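Local coordinates for protein origin of replication complex subunit 1B (Arabidopsis thaliana, PDB 5HH7) that binds the unmodified histone H3 tail through its BAH-PHD cassette and, as part of the origin recognition complex, binds origins of replication, at residues R153-P158 against F211-E216. Sequence-based numbering, arbitrary orientation.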
loop_
_atom_site.group_PDB
_atom_site.type_symbol
_atom_site.label_atom_id
_atom_site.label_comp_id
_atom_site.label_asym_id
_atom_site.label_seq_id
_atom_site.Cartn_x
_atom_site.Cartn_y
_atom_site.Cartn_z
ATOM N N ARG A 153 14.088 2.185 2.719
ATOM C CA ARG A 153 13.799 1.705 4.063
ATOM C C ARG A 153 12.531 0.870 3.973
ATOM O O ARG A 153 11.445 1.401 3.733
ATOM C CB ARG A 153 13.607 2.865 5.041
ATOM C CG ARG A 153 13.465 2.417 6.495
ATOM C CD ARG A 153 13.261 3.590 7.449
ATOM N NE ARG A 153 13.068 3.132 8.825
ATOM C CZ ARG A 153 12.836 3.936 9.858
ATOM N NH1 ARG A 153 12.766 5.251 9.677
ATOM N NH2 ARG A 153 12.674 3.427 11.074
ATOM N N TRP A 154 12.677 -0.439 4.155
ATOM C CA TRP A 154 11.601 -1.378 3.850
ATOM C C TRP A 154 10.427 -1.326 4.819
ATOM O O TRP A 154 10.610 -1.267 6.037
ATOM C CB TRP A 154 12.139 -2.812 3.806
ATOM C CG TRP A 154 13.195 -3.045 2.769
ATOM C CD1 TRP A 154 14.492 -3.409 2.990
ATOM C CD2 TRP A 154 13.047 -2.931 1.348
ATOM N NE1 TRP A 154 15.161 -3.531 1.794
ATOM C CE2 TRP A 154 14.296 -3.244 0.770
ATOM C CE3 TRP A 154 11.982 -2.596 0.508
ATOM C CZ2 TRP A 154 14.509 -3.228 -0.608
ATOM C CZ3 TRP A 154 12.196 -2.580 -0.862
ATOM C CH2 TRP A 154 13.448 -2.897 -1.404
ATOM N N TYR A 155 9.220 -1.361 4.267
ATOM C CA TYR A 155 8.043 -1.674 5.055
ATOM C C TYR A 155 7.953 -3.192 5.143
ATOM O O TYR A 155 8.607 -3.912 4.377
ATOM C CB TYR A 155 6.771 -1.105 4.419
ATOM C CG TYR A 155 6.617 0.399 4.556
ATOM C CD1 TYR A 155 6.140 0.962 5.735
ATOM C CD2 TYR A 155 6.933 1.252 3.504
ATOM C CE1 TYR A 155 5.991 2.331 5.872
ATOM C CE2 TYR A 155 6.789 2.630 3.631
ATOM C CZ TYR A 155 6.315 3.162 4.819
ATOM O OH TYR A 155 6.162 4.522 4.962
ATOM N N MET A 156 7.149 -3.675 6.079
ATOM C CA MET A 156 6.922 -5.106 6.222
ATOM C C MET A 156 5.473 -5.356 6.626
ATOM O O MET A 156 4.941 -4.675 7.501
ATOM C CB MET A 156 7.879 -5.701 7.260
ATOM C CG MET A 156 7.633 -7.179 7.578
ATOM S SD MET A 156 8.818 -7.855 8.769
ATOM C CE MET A 156 10.306 -7.925 7.770
ATOM N N ILE A 157 4.832 -6.324 5.981
ATOM C CA ILE A 157 3.474 -6.697 6.351
ATOM C C ILE A 157 3.521 -7.545 7.621
ATOM O O ILE A 157 4.510 -8.236 7.870
ATOM C CB ILE A 157 2.750 -7.446 5.209
ATOM C CG1 ILE A 157 3.456 -8.764 4.891
ATOM C CG2 ILE A 157 2.667 -6.565 3.966
ATOM C CD1 ILE A 157 2.745 -9.591 3.828
ATOM N N PRO A 158 2.464 -7.470 8.446
ATOM C CA PRO A 158 2.438 -8.176 9.733
ATOM C C PRO A 158 2.709 -9.676 9.615
ATOM O O PRO A 158 3.371 -10.230 10.489
ATOM C CB PRO A 158 1.012 -7.921 10.239
ATOM C CG PRO A 158 0.658 -6.597 9.658
ATOM C CD PRO A 158 1.287 -6.596 8.279
ATOM N N PHE A 211 -2.203 2.961 2.740
ATOM C CA PHE A 211 -1.864 2.055 3.829
ATOM C C PHE A 211 -1.709 2.800 5.145
ATOM O O PHE A 211 -1.528 4.016 5.169
ATOM C CB PHE A 211 -0.576 1.291 3.511
ATOM C CG PHE A 211 -0.639 0.533 2.223
ATOM C CD1 PHE A 211 -1.173 -0.746 2.185
ATOM C CD2 PHE A 211 -0.189 1.106 1.045
ATOM C CE1 PHE A 211 -1.248 -1.443 0.990
ATOM C CE2 PHE A 211 -0.261 0.415 -0.153
ATOM C CZ PHE A 211 -0.792 -0.860 -0.179
ATOM N N LEU A 212 -1.787 2.049 6.235
ATOM C CA LEU A 212 -1.600 2.587 7.572
ATOM C C LEU A 212 -0.235 2.174 8.097
ATOM O O LEU A 212 0.149 1.012 7.978
ATOM C CB LEU A 212 -2.673 2.030 8.509
ATOM C CG LEU A 212 -2.390 2.178 10.009
ATOM C CD1 LEU A 212 -2.518 3.626 10.432
ATOM C CD2 LEU A 212 -3.316 1.281 10.841
ATOM N N CYS A 213 0.503 3.123 8.664
ATOM C CA CYS A 213 1.703 2.780 9.422
ATOM C C CYS A 213 1.808 3.616 10.683
ATOM O O CYS A 213 1.943 4.840 10.619
ATOM C CB CYS A 213 2.973 2.949 8.592
ATOM S SG CYS A 213 4.471 2.425 9.473
ATOM N N GLU A 214 1.741 2.945 11.828
ATOM C CA GLU A 214 1.877 3.606 13.116
ATOM C C GLU A 214 3.234 3.315 13.747
ATOM O O GLU A 214 3.778 4.149 14.472
ATOM C CB GLU A 214 0.761 3.157 14.062
ATOM C CG GLU A 214 0.840 3.776 15.457
ATOM C CD GLU A 214 -0.454 3.631 16.237
ATOM O OE1 GLU A 214 -1.322 2.842 15.811
ATOM O OE2 GLU A 214 -0.607 4.318 17.272
ATOM N N TYR A 215 3.782 2.135 13.467
ATOM C CA TYR A 215 4.966 1.669 14.185
ATOM C C TYR A 215 6.195 1.423 13.332
ATOM O O TYR A 215 6.113 0.971 12.188
ATOM C CB TYR A 215 4.670 0.376 14.950
ATOM C CG TYR A 215 3.548 0.500 15.943
ATOM C CD1 TYR A 215 3.770 1.020 17.213
ATOM C CD2 TYR A 215 2.260 0.104 15.608
ATOM C CE1 TYR A 215 2.738 1.134 18.124
ATOM C CE2 TYR A 215 1.226 0.215 16.506
ATOM C CZ TYR A 215 1.466 0.726 17.762
ATOM O OH TYR A 215 0.427 0.833 18.655
ATOM N N GLU A 216 7.338 1.716 13.937
ATOM C CA GLU A 216 8.619 1.238 13.465
ATOM C C GLU A 216 8.840 -0.138 14.080
ATOM O O GLU A 216 8.651 -0.324 15.282
ATOM C CB GLU A 216 9.720 2.195 13.917
ATOM C CG GLU A 216 11.130 1.691 13.704
ATOM C CD GLU A 216 12.156 2.602 14.350
ATOM O OE1 GLU A 216 12.218 3.791 13.967
ATOM O OE2 GLU A 216 12.883 2.132 15.250
#
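Within the mixed beta-sheet of the BAH domain, segments 153-158 and 211-216, from two strands not paired with each other, touch through two side-chain contacts: a salt bridge between Arg153 and Glu216 and a sulfur-aromatic contact between Tyr155 and Cys213. The backbones stay well apart, with the CA atoms of Tyr155 and Cys213 separated by 8.9 Å. Arg153, fully extended from CG to NE, spans the gap and gives NH2 to OE1 of Glu216 at 3.0 Å. The bond is bent, at 136° for N-H...O. Although OE1 lies almost in the guanidinium plane, NH2 comes in from above the carboxylate, 54° out of its plane, and the two side chains cross at about a right angle. Arg153 NE is hydrogen-bonded to the carbonyl O of Thr177, and Glu216 OE2 takes a hydrogen bond from Asn178 ND2, so both charged ends are steadied by the strand between them. In the second contact, Cys213 SG stands anti to its own backbone nitrogen (chi1 -176°), which brings it to the edge of the Tyr155 ring, 3.9 Å from CE1. The tyrosine hydroxyl is hydrogen-bonded to Asp31 OD1 on strand 31-34. Strand 175-184 lies between the two strands, pairing antiparallel with 148-156 and parallel with 210-218, while strand 132-142 flanks 148-156 along its other edge and helix 122-127 packs against Ile157 and Phe211.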